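Local coordinates for protein glycerol kinase, putative (Plasmodium falciparum, PDB 2W40) that probably phosphorylates glycerol with ATP to give sn-glycerol 3-phosphate, as an FGGY-family sugar kinase of the malaria parasite, at residues W44-I50 / P98-V104; T87-R93 / T161-I167; Y356-W360 / E394-S398. One frame throughout, in Å; residues are numbered along the deposited sequence.

Contact 1: W44-I50 / P98-V104; sequences WYEHDPI and PLYNAIV. With EDO (1,2-ethanediol), chain B.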
loop_
_atom_site.group_PDB
_atom_site.type_symbol
_atom_site.label_atom_id
_atom_site.label_comp_id
_atom_site.label_asym_id
_atom_site.label_seq_id
_atom_site.Cartn_x
_atom_site.Cartn_y
_atom_site.Cartn_z
ATOM N N TRP C 44 14.951 10.693 -5.979
ATOM C CA TRP C 44 15.790 10.887 -7.155
ATOM C C TRP C 44 15.071 10.253 -8.339
ATOM O O TRP C 44 14.461 9.171 -8.223
ATOM C CB TRP C 44 17.111 10.168 -6.975
ATOM C CG TRP C 44 18.023 10.869 -6.030
ATOM C CD1 TRP C 44 17.666 11.644 -4.949
ATOM C CD2 TRP C 44 19.415 11.008 -6.186
ATOM N NE1 TRP C 44 18.804 12.180 -4.365
ATOM C CE2 TRP C 44 19.882 11.833 -5.125
ATOM C CE3 TRP C 44 20.353 10.514 -7.103
ATOM C CZ2 TRP C 44 21.210 12.161 -4.997
ATOM C CZ3 TRP C 44 21.695 10.817 -6.924
ATOM C CH2 TRP C 44 22.097 11.669 -5.893
ATOM N N TYR C 45 15.165 10.921 -9.495
ATOM C CA TYR C 45 14.558 10.452 -10.731
ATOM C C TYR C 45 15.425 10.995 -11.863
ATOM O O TYR C 45 15.488 12.206 -12.113
ATOM C CB TYR C 45 13.124 10.928 -10.861
ATOM C CG TYR C 45 12.209 10.063 -11.690
ATOM C CD1 TYR C 45 10.986 9.560 -11.225
ATOM C CD2 TYR C 45 12.567 9.751 -12.998
ATOM C CE1 TYR C 45 10.092 8.846 -12.107
ATOM C CE2 TYR C 45 11.744 9.046 -13.871
ATOM C CZ TYR C 45 10.485 8.611 -13.416
ATOM O OH TYR C 45 9.650 7.918 -14.191
ATOM N N GLU C 46 16.102 10.044 -12.534
ATOM C CA GLU C 46 17.006 10.347 -13.615
ATOM C C GLU C 46 16.757 9.498 -14.893
ATOM O O GLU C 46 16.189 8.365 -14.870
ATOM C CB GLU C 46 18.436 10.069 -13.164
ATOM C CG GLU C 46 18.871 10.888 -11.973
ATOM C CD GLU C 46 20.308 10.670 -11.438
ATOM O OE1 GLU C 46 21.067 9.842 -11.944
ATOM O OE2 GLU C 46 20.627 11.350 -10.442
ATOM N N HIS C 47 17.205 10.068 -16.012
ATOM C CA HIS C 47 17.267 9.329 -17.295
ATOM C C HIS C 47 18.735 9.371 -17.783
ATOM O O HIS C 47 19.455 10.338 -17.582
ATOM C CB HIS C 47 16.409 9.993 -18.359
ATOM C CG HIS C 47 14.915 9.944 -18.098
ATOM N ND1 HIS C 47 14.051 10.914 -18.582
ATOM C CD2 HIS C 47 14.132 9.051 -17.435
ATOM C CE1 HIS C 47 12.818 10.641 -18.190
ATOM N NE2 HIS C 47 12.832 9.510 -17.499
ATOM N N ASP C 48 19.137 8.384 -18.566
ATOM C CA ASP C 48 20.404 8.338 -19.268
ATOM C C ASP C 48 20.237 9.062 -20.604
ATOM O O ASP C 48 19.499 8.591 -21.438
ATOM C CB ASP C 48 20.757 6.855 -19.556
ATOM C CG ASP C 48 22.051 6.684 -20.283
ATOM O OD1 ASP C 48 22.522 7.693 -20.881
ATOM O OD2 ASP C 48 22.583 5.504 -20.274
ATOM N N PRO C 49 20.865 10.216 -20.789
ATOM C CA PRO C 49 20.646 10.961 -22.052
ATOM C C PRO C 49 21.146 10.293 -23.319
ATOM O O PRO C 49 20.643 10.624 -24.395
ATOM C CB PRO C 49 21.407 12.308 -21.835
ATOM C CG PRO C 49 21.866 12.264 -20.545
ATOM C CD PRO C 49 21.820 10.948 -19.944
ATOM N N ILE C 50 22.179 9.454 -23.195
ATOM C CA ILE C 50 22.720 8.748 -24.296
ATOM C C ILE C 50 21.792 7.601 -24.671
ATOM O O ILE C 50 21.515 7.360 -25.880
ATOM C CB ILE C 50 24.187 8.340 -24.006
ATOM C CG1 ILE C 50 25.014 9.632 -23.872
ATOM C CG2 ILE C 50 24.690 7.376 -25.086
ATOM C CD1 ILE C 50 26.376 9.368 -23.348
ATOM N N PRO C 98 27.517 14.391 -21.778
ATOM C CA PRO C 98 26.783 14.797 -20.583
ATOM C C PRO C 98 27.696 14.822 -19.384
ATOM O O PRO C 98 28.515 13.928 -19.232
ATOM C CB PRO C 98 25.710 13.705 -20.405
ATOM C CG PRO C 98 25.554 13.153 -21.708
ATOM C CD PRO C 98 26.889 13.206 -22.402
ATOM N N LEU C 99 27.506 15.821 -18.531
ATOM C CA LEU C 99 28.312 15.913 -17.330
ATOM C C LEU C 99 27.627 15.189 -16.176
ATOM O O LEU C 99 28.229 15.048 -15.110
ATOM C CB LEU C 99 28.614 17.388 -17.050
ATOM C CG LEU C 99 29.434 18.130 -18.109
ATOM C CD1 LEU C 99 29.398 19.555 -17.734
ATOM C CD2 LEU C 99 30.864 17.727 -18.093
ATOM N N TYR C 100 26.340 14.842 -16.348
ATOM C CA TYR C 100 25.557 14.128 -15.403
ATOM C C TYR C 100 24.358 13.573 -16.130
ATOM O O TYR C 100 24.069 14.019 -17.199
ATOM C CB TYR C 100 25.121 15.079 -14.283
ATOM C CG TYR C 100 24.537 14.323 -13.063
ATOM C CD1 TYR C 100 25.375 13.800 -12.117
ATOM C CD2 TYR C 100 23.143 14.183 -12.846
ATOM C CE1 TYR C 100 24.838 13.054 -11.020
ATOM C CE2 TYR C 100 22.622 13.541 -11.778
ATOM C CZ TYR C 100 23.456 12.971 -10.832
ATOM O OH TYR C 100 23.020 12.255 -9.722
ATOM N N ASN C 101 23.661 12.601 -15.538
ATOM C CA ASN C 101 22.372 12.142 -16.097
ATOM C C ASN C 101 21.393 13.292 -16.267
ATOM O O ASN C 101 21.487 14.318 -15.619
ATOM C CB ASN C 101 21.723 11.085 -15.234
ATOM C CG ASN C 101 22.257 9.641 -15.454
ATOM O OD1 ASN C 101 22.095 8.761 -14.541
ATOM N ND2 ASN C 101 22.919 9.391 -16.516
ATOM N N ALA C 102 20.357 13.076 -17.069
ATOM C CA ALA C 102 19.205 13.967 -17.017
ATOM C C ALA C 102 18.581 13.831 -15.601
ATOM O O ALA C 102 18.362 12.757 -15.139
ATOM C CB ALA C 102 18.177 13.631 -18.126
ATOM N N ILE C 103 18.206 14.969 -14.968
ATOM C CA ILE C 103 17.394 14.991 -13.794
ATOM C C ILE C 103 15.971 15.367 -14.219
ATOM O O ILE C 103 15.735 16.427 -14.828
ATOM C CB ILE C 103 17.886 15.987 -12.724
ATOM C CG1 ILE C 103 19.330 15.591 -12.266
ATOM C CG2 ILE C 103 16.952 15.911 -11.495
ATOM C CD1 ILE C 103 19.984 16.546 -11.273
ATOM N N VAL C 104 15.067 14.397 -13.989
ATOM C CA VAL C 104 13.718 14.418 -14.602
ATOM C C VAL C 104 12.848 15.387 -13.832
ATOM O O VAL C 104 13.077 15.697 -12.612
ATOM C CB VAL C 104 13.146 12.962 -14.692
ATOM C CG1 VAL C 104 11.818 12.849 -15.375
ATOM C CG2 VAL C 104 14.125 12.057 -15.478
HETATM C C1 EDO B . 25.159 9.972 -9.108
HETATM O O1 EDO B . 24.933 11.202 -8.228
HETATM C C2 EDO B . 24.137 9.110 -9.962
HETATM O O2 EDO B . 23.734 9.566 -11.352
#
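Val104 packs against two side chains of the facing segment, its CB 3.7 Å from Tyr45 CD2. A chi1 of -153° swings the Tyr45 ring away from its own N, which lets CD2 meet the valine. Val104 CG2 lies over one face of the His47 imidazole, a CH-pi contact whose exact closeness is doubtful. Gln37 OE1 bonds both Tyr45 OH and His47 NE2. On the side of the ladder with His47, the Ala102 methyl adds a looser touch on the histidine CB. At the far end two prolines slide past each other in opposite directions, Pro49 CG lying 4.0 Å from Pro98 CG, and Ile50 brings CD1 up to the same Pro98 ring.

Between these apolar patches runs the backbone pairing. His47 and Ala102 exchange two bonds, while Val104 N gives a nearly straight one, 170° at the hydrogen, to Tyr45 O at 2.9 Å.

The polar edge lies on the opposite side of the ladder. Glu46 stretches out beyond CG and accepts a hydrogen bond from Tyr100 OH on the syn side of OE2, at 2.7 Å and 24° out of the carboxylate plane. Arg109 forms a salt bridge to that same OE2. An ethanediol, probably from the crystallisation liquor, spans the pair: its O1 donates to Tyr100 OH at 2.6 Å and its O2 to Glu46 OE1 at 2.7 Å.

Asp48, just after the short strand, is the N-cap of helix 49-70, its OD1 accepting from Ile50 N. This is a two-stranded antiparallel ladder running into a capped helix, in the N-terminal FGGY domain, with Tyr45 close to the ADP-site residue Thr270.

Contact 2: T87-R93 / T161-I167; sequences TVIIWDR and TAVIGNI. With EDO (1,2-ethanediol), chain D.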
loop_
_atom_site.group_PDB
_atom_site.type_symbol
_atom_site.label_atom_id
_atom_site.label_comp_id
_atom_site.label_asym_id
_atom_site.label_seq_id
_atom_site.Cartn_x
_atom_site.Cartn_y
_atom_site.Cartn_z
ATOM N N THR C 87 12.794 18.481 -17.366
ATOM C CA THR C 87 13.924 17.561 -17.328
ATOM C C THR C 87 15.115 18.305 -17.944
ATOM O O THR C 87 15.004 18.946 -18.980
ATOM C CB THR C 87 13.589 16.327 -18.145
ATOM O OG1 THR C 87 12.495 15.660 -17.490
ATOM C CG2 THR C 87 14.821 15.382 -18.264
ATOM N N VAL C 88 16.266 18.190 -17.256
ATOM C CA VAL C 88 17.436 19.037 -17.600
ATOM C C VAL C 88 18.706 18.158 -17.674
ATOM O O VAL C 88 18.924 17.239 -16.852
ATOM C CB VAL C 88 17.581 20.302 -16.695
ATOM C CG1 VAL C 88 17.860 19.863 -15.270
ATOM C CG2 VAL C 88 18.640 21.262 -17.235
ATOM N N ILE C 89 19.505 18.517 -18.667
ATOM C CA ILE C 89 20.859 17.888 -18.895
ATOM C C ILE C 89 21.829 19.091 -19.052
ATOM O O ILE C 89 21.538 20.092 -19.696
ATOM C CB ILE C 89 20.923 16.973 -20.129
ATOM C CG1 ILE C 89 19.850 15.873 -20.088
ATOM C CG2 ILE C 89 22.320 16.295 -20.305
ATOM C CD1 ILE C 89 19.472 15.576 -21.544
ATOM N N ILE C 90 23.003 18.920 -18.461
ATOM C CA ILE C 90 24.128 19.860 -18.637
ATOM C C ILE C 90 25.241 18.998 -19.315
ATOM O O ILE C 90 25.631 17.886 -18.835
ATOM C CB ILE C 90 24.626 20.527 -17.331
ATOM C CG1 ILE C 90 23.437 21.209 -16.630
ATOM C CG2 ILE C 90 25.778 21.533 -17.576
ATOM C CD1 ILE C 90 23.747 21.916 -15.293
ATOM N N TRP C 91 25.703 19.499 -20.455
ATOM C CA TRP C 91 26.700 18.765 -21.215
ATOM C C TRP C 91 27.852 19.658 -21.686
ATOM O O TRP C 91 27.787 20.850 -21.623
ATOM C CB TRP C 91 26.119 18.054 -22.437
ATOM C CG TRP C 91 25.440 18.870 -23.508
ATOM C CD1 TRP C 91 25.986 19.311 -24.679
ATOM C CD2 TRP C 91 24.023 19.256 -23.577
ATOM N NE1 TRP C 91 25.073 19.979 -25.428
ATOM C CE2 TRP C 91 23.843 19.948 -24.811
ATOM C CE3 TRP C 91 22.942 19.130 -22.713
ATOM C CZ2 TRP C 91 22.586 20.428 -25.211
ATOM C CZ3 TRP C 91 21.679 19.612 -23.119
ATOM C CH2 TRP C 91 21.509 20.245 -24.350
ATOM N N ASP C 92 28.942 19.011 -22.102
ATOM C CA ASP C 92 30.100 19.674 -22.657
ATOM C C ASP C 92 29.766 20.154 -24.097
ATOM O O ASP C 92 29.372 19.339 -24.938
ATOM C CB ASP C 92 31.311 18.735 -22.735
ATOM C CG ASP C 92 32.505 19.415 -23.373
ATOM O OD1 ASP C 92 32.936 20.443 -22.874
ATOM O OD2 ASP C 92 33.043 18.845 -24.316
ATOM N N ARG C 93 29.956 21.431 -24.391
ATOM C CA ARG C 93 29.653 21.990 -25.699
ATOM C C ARG C 93 30.415 21.352 -26.860
ATOM O O ARG C 93 29.872 21.005 -27.910
ATOM C CB ARG C 93 29.954 23.475 -25.630
ATOM C CG ARG C 93 29.727 24.252 -26.917
ATOM C CD ARG C 93 29.648 25.743 -26.676
ATOM N NE ARG C 93 30.733 26.260 -25.847
ATOM C CZ ARG C 93 31.983 26.379 -26.246
ATOM N NH1 ARG C 93 32.349 25.997 -27.476
ATOM N NH2 ARG C 93 32.872 26.842 -25.419
ATOM N N THR C 161 31.899 26.586 -21.245
ATOM C CA THR C 161 32.120 25.350 -22.024
ATOM C C THR C 161 31.036 24.260 -21.814
ATOM O O THR C 161 31.121 23.131 -22.377
ATOM C CB THR C 161 33.531 24.754 -21.713
ATOM O OG1 THR C 161 33.652 24.358 -20.342
ATOM C CG2 THR C 161 34.629 25.845 -22.034
ATOM N N ALA C 162 30.032 24.593 -21.019
ATOM C CA ALA C 162 28.859 23.740 -20.828
ATOM C C ALA C 162 27.664 24.322 -21.622
ATOM O O ALA C 162 27.614 25.512 -21.907
ATOM C CB ALA C 162 28.469 23.612 -19.333
ATOM N N VAL C 163 26.689 23.447 -21.908
ATOM C CA VAL C 163 25.351 23.819 -22.397
ATOM C C VAL C 163 24.386 23.286 -21.327
ATOM O O VAL C 163 24.504 22.072 -20.892
ATOM C CB VAL C 163 25.081 23.189 -23.781
ATOM C CG1 VAL C 163 23.668 23.555 -24.254
ATOM C CG2 VAL C 163 26.052 23.630 -24.813
ATOM N N ILE C 164 23.401 24.138 -20.934
ATOM C CA ILE C 164 22.315 23.693 -20.053
ATOM C C ILE C 164 21.087 23.601 -20.983
ATOM O O ILE C 164 20.679 24.583 -21.583
ATOM C CB ILE C 164 21.985 24.725 -18.944
ATOM C CG1 ILE C 164 23.287 25.023 -18.140
ATOM C CG2 ILE C 164 20.853 24.255 -18.051
ATOM C CD1 ILE C 164 23.044 26.018 -17.019
ATOM N N GLY C 165 20.503 22.434 -21.040
ATOM C CA GLY C 165 19.356 22.240 -21.921
ATOM C C GLY C 165 18.268 21.317 -21.440
ATOM O O GLY C 165 18.519 20.316 -20.759
ATOM N N ASN C 166 17.046 21.660 -21.835
ATOM C CA ASN C 166 15.994 20.718 -21.734
ATOM C C ASN C 166 16.092 19.611 -22.819
ATOM O O ASN C 166 16.947 19.654 -23.649
ATOM C CB ASN C 166 14.659 21.392 -21.745
ATOM C CG ASN C 166 14.368 22.337 -20.524
ATOM O OD1 ASN C 166 13.883 23.471 -20.756
ATOM N ND2 ASN C 166 14.641 21.917 -19.269
ATOM N N ILE C 167 15.171 18.660 -22.846
ATOM C CA ILE C 167 15.314 17.508 -23.719
ATOM C C ILE C 167 15.249 17.930 -25.212
ATOM O O ILE C 167 15.924 17.412 -26.047
ATOM C CB ILE C 167 14.253 16.451 -23.392
ATOM C CG1 ILE C 167 14.558 15.774 -22.045
ATOM C CG2 ILE C 167 14.037 15.415 -24.561
ATOM C CD1 ILE C 167 15.689 14.756 -22.144
HETATM C C1 EDO D . 17.111 25.002 -19.340
HETATM O O1 EDO D . 17.707 23.717 -19.218
HETATM C C2 EDO D . 18.005 26.043 -19.970
HETATM O O2 EDO D . 18.188 25.785 -21.375
HETATM O O HOH W 1 13.031 18.746 -20.898
HETATM O O HOH W 2 28.225 26.993 -24.087
#
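Trp91 lays its indole over Val163, the tightest side-chain meeting in an antiparallel two-stranded ribbon made by strands 88-92 and 162-166 of the N-terminal FGGY domain. The valine comes up under one face of the ring: CB sits over the five-membered part, offset toward the rim, and CG1 reaches the six-membered part, 3.4 Å from Trp91 CZ2. A chi1 of 60° places the indole CG between the backbone N and the carbonyl carbon, which folds the ring back across the partner strand. Its far end reaches Gly165, Trp91 CZ3 3.7 Å from Gly165 N, where the indole packs directly on the glycine backbone. Edge-to-face contacts with Phe173 and Trp170 pack the ring further.

Beneath it the register is regular, with paired bonds between Ile89 and Gly165 and between Trp91 and Val163; Val163 N reaches Trp91 O at 2.8 Å. The other side of the ribbon is mainly aliphatic around Ile90 and Ile164, which lie side by side, pointing the same way, under helices 140-149 and 151-158. Val88 CG2 touches Ile164 CG2 there, and an ethanediol O2 bonds to Ile164 O.

The Arg93 end is looser and, with Arg93 exposed, faces solvent. Its backbone N still bonds to Thr161 O, but in the conformer given, one of two, the guanidinium comes no nearer than 3.8 Å, from Arg93 NH2 to Thr161 CA. In that conformer Gly160 O accepts from NH2, and a water on Ala162 O is only weakly held by NE.

At the opposite end Thr87 O takes two donors. One is a water that also accepts from Ile167 N; the other is Asn166 ND2, which also bonds to Ser139 OG and lies 3.0 Å from Thr87 O, 52° out of the carbonyl plane.

Contact 3: Y356-W360 / E394-S398; sequences YAPRW and EIVDS. With EDO (1,2-ethanediol), chain E.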
loop_
_atom_site.group_PDB
_atom_site.type_symbol
_atom_site.label_atom_id
_atom_site.label_comp_id
_atom_site.label_asym_id
_atom_site.label_seq_id
_atom_site.Cartn_x
_atom_site.Cartn_y
_atom_site.Cartn_z
ATOM N N TYR C 356 1.740 18.206 -6.626
ATOM C CA TYR C 356 1.951 19.371 -7.512
ATOM C C TYR C 356 0.734 20.250 -7.408
ATOM O O TYR C 356 0.359 20.647 -6.253
ATOM C CB TYR C 356 2.278 18.879 -8.921
ATOM C CG TYR C 356 3.609 18.068 -9.023
ATOM C CD1 TYR C 356 4.623 18.484 -9.728
ATOM C CD2 TYR C 356 3.680 16.758 -8.411
ATOM C CE1 TYR C 356 5.851 17.663 -9.754
ATOM C CE2 TYR C 356 4.817 15.954 -8.395
ATOM C CZ TYR C 356 5.932 16.498 -9.092
ATOM O OH TYR C 356 7.135 15.904 -9.289
ATOM N N ALA C 357 0.093 20.585 -8.559
ATOM C CA ALA C 357 -0.984 21.553 -8.450
ATOM C C ALA C 357 -2.230 20.912 -7.780
ATOM O O ALA C 357 -2.559 19.766 -8.076
ATOM C CB ALA C 357 -1.322 22.202 -9.828
ATOM N N PRO C 358 -2.994 21.709 -7.010
ATOM C CA PRO C 358 -2.768 23.149 -6.632
ATOM C C PRO C 358 -2.116 23.358 -5.268
ATOM O O PRO C 358 -1.848 24.518 -4.887
ATOM C CB PRO C 358 -4.178 23.719 -6.575
ATOM C CG PRO C 358 -5.049 22.624 -6.126
ATOM C CD PRO C 358 -4.380 21.325 -6.625
ATOM N N ARG C 359 -1.878 22.263 -4.530
ATOM C CA ARG C 359 -1.372 22.383 -3.126
ATOM C C ARG C 359 0.133 22.601 -2.996
ATOM O O ARG C 359 0.595 23.181 -2.007
ATOM C CB ARG C 359 -1.812 21.187 -2.289
ATOM C CG ARG C 359 -3.338 20.922 -2.325
ATOM C CD ARG C 359 -3.701 19.885 -1.309
ATOM N NE ARG C 359 -5.122 19.475 -1.345
ATOM C CZ ARG C 359 -5.901 19.265 -0.318
ATOM N NH1 ARG C 359 -5.464 19.560 0.908
ATOM N NH2 ARG C 359 -7.108 18.776 -0.499
ATOM N N TRP C 360 0.879 22.047 -3.949
ATOM C CA TRP C 360 2.328 22.252 -4.003
ATOM C C TRP C 360 2.970 21.896 -2.625
ATOM O O TRP C 360 3.573 22.734 -1.943
ATOM C CB TRP C 360 2.684 23.666 -4.433
ATOM C CG TRP C 360 2.281 23.847 -5.889
ATOM C CD1 TRP C 360 1.157 24.567 -6.373
ATOM C CD2 TRP C 360 2.903 23.275 -7.065
ATOM N NE1 TRP C 360 1.103 24.479 -7.728
ATOM C CE2 TRP C 360 2.088 23.629 -8.178
ATOM C CE3 TRP C 360 4.008 22.442 -7.283
ATOM C CZ2 TRP C 360 2.407 23.252 -9.462
ATOM C CZ3 TRP C 360 4.307 22.058 -8.552
ATOM C CH2 TRP C 360 3.511 22.461 -9.630
ATOM N N GLU C 394 -9.532 19.154 -7.944
ATOM C CA GLU C 394 -8.910 20.306 -7.275
ATOM C C GLU C 394 -8.352 21.391 -8.247
ATOM O O GLU C 394 -8.516 22.607 -8.050
ATOM C CB GLU C 394 -7.817 19.871 -6.273
ATOM C CG GLU C 394 -8.374 18.999 -5.200
ATOM C CD GLU C 394 -7.423 18.763 -4.017
ATOM O OE1 GLU C 394 -6.307 19.350 -3.955
ATOM O OE2 GLU C 394 -7.831 17.961 -3.094
ATOM N N ILE C 395 -7.701 20.936 -9.281
ATOM C CA ILE C 395 -7.242 21.742 -10.385
ATOM C C ILE C 395 -8.388 22.484 -11.044
ATOM O O ILE C 395 -8.272 23.698 -11.291
ATOM C CB ILE C 395 -6.392 20.927 -11.393
ATOM C CG1 ILE C 395 -5.012 20.610 -10.764
ATOM C CG2 ILE C 395 -6.180 21.658 -12.727
ATOM C CD1 ILE C 395 -4.180 19.535 -11.517
ATOM N N VAL C 396 -9.489 21.784 -11.328
ATOM C CA VAL C 396 -10.639 22.429 -12.005
ATOM C C VAL C 396 -11.229 23.524 -11.117
ATOM O O VAL C 396 -11.609 24.617 -11.555
ATOM C CB VAL C 396 -11.679 21.420 -12.432
ATOM C CG1 VAL C 396 -13.014 22.191 -12.917
ATOM C CG2 VAL C 396 -11.021 20.479 -13.524
ATOM N N ASP C 397 -11.264 23.251 -9.814
ATOM C CA ASP C 397 -11.757 24.254 -8.892
ATOM C C ASP C 397 -10.863 25.510 -8.903
ATOM O O ASP C 397 -11.383 26.659 -8.874
ATOM C CB ASP C 397 -11.907 23.691 -7.487
ATOM C CG ASP C 397 -13.102 22.740 -7.335
ATOM O OD1 ASP C 397 -14.068 22.770 -8.156
ATOM O OD2 ASP C 397 -13.049 21.935 -6.389
ATOM N N SER C 398 -9.529 25.333 -8.940
ATOM C CA SER C 398 -8.663 26.471 -9.020
ATOM C C SER C 398 -8.909 27.249 -10.348
ATOM O O SER C 398 -8.884 28.462 -10.382
ATOM C CB SER C 398 -7.182 26.009 -8.891
ATOM O OG SER C 398 -6.908 25.527 -7.603
HETATM C C1 EDO E . -9.615 22.652 -4.249
HETATM O O1 EDO E . -10.984 22.169 -4.566
HETATM C C2 EDO E . -8.745 23.240 -5.385
HETATM O O2 EDO E . -8.383 24.649 -5.497
#
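Glu394 and Arg359 reach each other because both leave their backbones with CG anti to the carbonyl carbon (chi1 -60° and -53°) and then run out extended, the glutamate beyond CG and the arginine from CG to NE. The guanidinium presents its side edge, NE and NH2, to the two carboxylate oxygens. Arg359 NE lies 2.9 Å from Glu394 OE1 and Arg359 NH2 2.8 Å from Glu394 OE2, both nearly straight and both on syn sides. Since each oxygen has its own nitrogen, the bidentate salt bridge fixes the rotation of both groups, although their planes remain 35° apart. Trp492 NE1 also donates to OE2, and helix 482-500 packs against the arginine.

The contact ties the loop between strands 347-349 and 366-371 to the long helix 377-403, within the C-terminal FGGY domain. The loop turns through a cis peptide before Pro358, and the proline ring faces the helix: Pro358 CD lies 3.7 Å from Glu394 CB, while CB meets the serine hydroxyl one helical turn on, 3.4 Å from Ser398 OG. Beside the proline, Ile395 lays CG1 against Ala357, 3.7 Å from Ala357 O. An ethanediol is modelled near Ser398, though its position is uncertain; Ser398 OG also bonds to Cys287 O.

In the fold
Contacts 1 and 2 belong to one small unit of the N-terminal FGGY domain, their centres 10 Å apart. Their segments alternate along the chain, and strand 88-92 is followed by strand 102-103. Backbone pairs join them, Leu99 N to Ile90 O at 2.8 Å and Ile103 N to Val88 O at 3.0 Å, both probable hydrogen bonds, so strand 88-92 is joined to 162-166 in contact 2 and also to segment 98-104 of contact 1. Contact 3 comes later, in the C-terminal domain, its centre about 28 Å from that of contact 1 and 31 Å from that of contact 2, touching neither. Bound glycerol is about 8, 7 and 11 Å from the side chains of Val104, Thr87 and Ala357, consistent with an interdomain cleft, as in this family.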